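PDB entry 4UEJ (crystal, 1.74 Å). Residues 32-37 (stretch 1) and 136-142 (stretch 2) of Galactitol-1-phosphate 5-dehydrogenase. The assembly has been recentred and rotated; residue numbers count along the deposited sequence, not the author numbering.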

# COMPACT_ATOMS: atom_id res chain seq x y z
N ILE A 32 -19.85 0.68 34.49
CA ILE A 32 -20.10 0.88 33.06
C ILE A 32 -21.50 1.43 32.79
O ILE A 32 -22.51 0.92 33.28
CB ILE A 32 -19.88 -0.44 32.30
CG1 ILE A 32 -18.41 -0.84 32.43
CG2 ILE A 32 -20.26 -0.30 30.84
CD1 ILE A 32 -18.07 -2.18 31.83
N ALA A 33 -21.55 2.51 32.00
CA ALA A 33 -22.80 3.22 31.71
C ALA A 33 -23.34 2.92 30.33
O ALA A 33 -24.55 2.89 30.12
CB ALA A 33 -22.59 4.72 31.87
N SER A 34 -22.43 2.71 29.38
CA SER A 34 -22.80 2.53 27.98
C SER A 34 -21.70 1.75 27.29
O SER A 34 -20.53 2.10 27.40
CB SER A 34 -23.01 3.88 27.30
OG SER A 34 -23.35 3.72 25.93
N SER A 35 -22.08 0.69 26.58
CA SER A 35 -21.10 -0.24 26.04
C SER A 35 -21.57 -0.79 24.70
O SER A 35 -22.60 -1.46 24.62
CB SER A 35 -20.85 -1.38 27.05
OG SER A 35 -19.78 -2.22 26.64
N GLY A 36 -20.82 -0.50 23.64
CA GLY A 36 -21.28 -0.79 22.29
C GLY A 36 -20.75 -2.07 21.71
O GLY A 36 -19.64 -2.48 22.05
N LEU A 37 -21.54 -2.71 20.84
CA LEU A 37 -21.08 -3.87 20.08
C LEU A 37 -20.39 -3.46 18.78
O LEU A 37 -20.98 -2.76 17.97
CB LEU A 37 -22.25 -4.79 19.76
CG LEU A 37 -21.97 -6.10 19.01
CD1 LEU A 37 -21.38 -7.12 19.97
CD2 LEU A 37 -23.23 -6.63 18.35
N PRO A 136 -22.45 13.88 27.59
CA PRO A 136 -23.37 12.81 27.98
C PRO A 136 -22.59 11.50 27.99
O PRO A 136 -21.88 11.21 27.03
CB PRO A 136 -24.44 12.84 26.88
CG PRO A 136 -24.39 14.25 26.36
CD PRO A 136 -22.93 14.61 26.40
N ILE A 137 -22.70 10.75 29.09
CA ILE A 137 -21.83 9.61 29.33
C ILE A 137 -21.98 8.56 28.23
O ILE A 137 -21.00 7.93 27.84
CB ILE A 137 -22.10 8.98 30.72
CG1 ILE A 137 -21.04 7.94 31.04
CG2 ILE A 137 -23.50 8.40 30.82
CD1 ILE A 137 -19.65 8.51 31.13
N GLU A 138 -23.20 8.41 27.71
CA GLU A 138 -23.46 7.47 26.63
C GLU A 138 -22.58 7.76 25.42
O GLU A 138 -22.13 6.83 24.75
CB GLU A 138 -24.94 7.52 26.22
CG GLU A 138 -25.28 6.61 25.04
CD GLU A 138 -26.75 6.64 24.68
OE1 GLU A 138 -27.58 6.20 25.51
OE2 GLU A 138 -27.09 7.08 23.56
N ASP A 139 -22.31 9.04 25.16
CA ASP A 139 -21.49 9.42 24.00
C ASP A 139 -20.08 8.88 24.11
O ASP A 139 -19.37 8.75 23.11
CB ASP A 139 -21.40 10.93 23.83
CG ASP A 139 -22.73 11.58 23.50
OD1 ASP A 139 -23.76 10.86 23.47
OD2 ASP A 139 -22.74 12.81 23.28
N GLY A 140 -19.65 8.61 25.34
CA GLY A 140 -18.29 8.17 25.58
C GLY A 140 -17.99 6.83 24.96
O GLY A 140 -16.84 6.52 24.65
N ALA A 141 -19.03 6.02 24.79
CA ALA A 141 -18.87 4.70 24.18
C ALA A 141 -18.52 4.79 22.71
O ALA A 141 -18.19 3.78 22.08
CB ALA A 141 -20.12 3.87 24.36
N PHE A 142 -18.57 5.99 22.14
CA PHE A 142 -18.29 6.13 20.72
C PHE A 142 -16.90 6.65 20.45
O PHE A 142 -16.47 6.69 19.29
CB PHE A 142 -19.32 7.04 20.04
CG PHE A 142 -20.64 6.38 19.81
CD1 PHE A 142 -21.61 6.38 20.79
CD2 PHE A 142 -20.90 5.73 18.61
CE1 PHE A 142 -22.83 5.76 20.58
CE2 PHE A 142 -22.13 5.11 18.40
CZ PHE A 142 -23.09 5.13 19.39

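Segments far apart in sequence often pack against each other without a single hydrogen bond between them, relying instead on van der Waals packing. The contact between residues 32-37 and 136-142 of galactitol-1-phosphate 5-dehydrogenase is a compact example. At least 104 positions separate any two touching residues, yet the CA atoms of S34 and E138 lie 5.2 Å apart and those of S35 and A141 5.7 Å apart. The surface buried is modest, 222 Å² summed over both sides.

No hydrogen bond crosses the contact. Within the second stretch, residues 137-141 have helical backbone angles, and a run of short-range bonds ties the segment to itself: D139 N to P136 O at 2.9 Å, G140 N to I137 O at 2.9 Å, A141 N to E138 O at 3.2 Å and F142 N to D139 O at 3.0 Å. Each links a residue to the one three positions earlier. Four backbone NH groups are used within the segment, and what it offers to its neighbour is largely side-chain surface.

The apolar part of the contact is a single pairing of side chains. A33 sits where the chain turns a corner, and its CA-to-CB bond points toward the second stretch; that of I137 points back toward the first. The two meet at 3.7 Å between A33 CB and I137 CG1, an ordinary van der Waals separation. I137 adopts chi1 t and chi2 p, and in this conformation both I137 CG1 and, at 3.9 Å, I137 CG2 lie near A33 CB.

The remaining close approaches involve polar atoms, mostly against carbon, and they centre on S34. With chi1 at 179°, its hydroxyl enters the space between E138 and A141: S34 OG lies 3.6 Å from E138 CG and 3.6 Å from A141 CB. It also comes within 3.5 Å of E138 O, but this pair is a contact and not a hydrogen bond. The same carbonyl already accepts from A141 N. S34 as a whole residue has more area covered by the opposing stretch than any other residue here, 68 Å², and it contributes through both its hydroxyl and its carbonyl without a hydrogen bond across. E138, by contrast, has both carboxylate oxygens hydrogen-bonded elsewhere in the structure.

A141 supplies the complementary surface. Its methyl group points toward the strand and touches backbone, with A141 CB 3.5 Å from S34 O, and more loosely 4.3 Å from S35 N and 4.5 Å from G36 N. One small side chain thus spans three successive residues.

Direction completes the pattern. Along the strand, S34 points its CA-to-CB bond toward the second stretch, S35 points away, and a CB on G36 would point toward it again, the alternation expected of extended chain. S35 OG is hydrogen-bonded elsewhere in the structure.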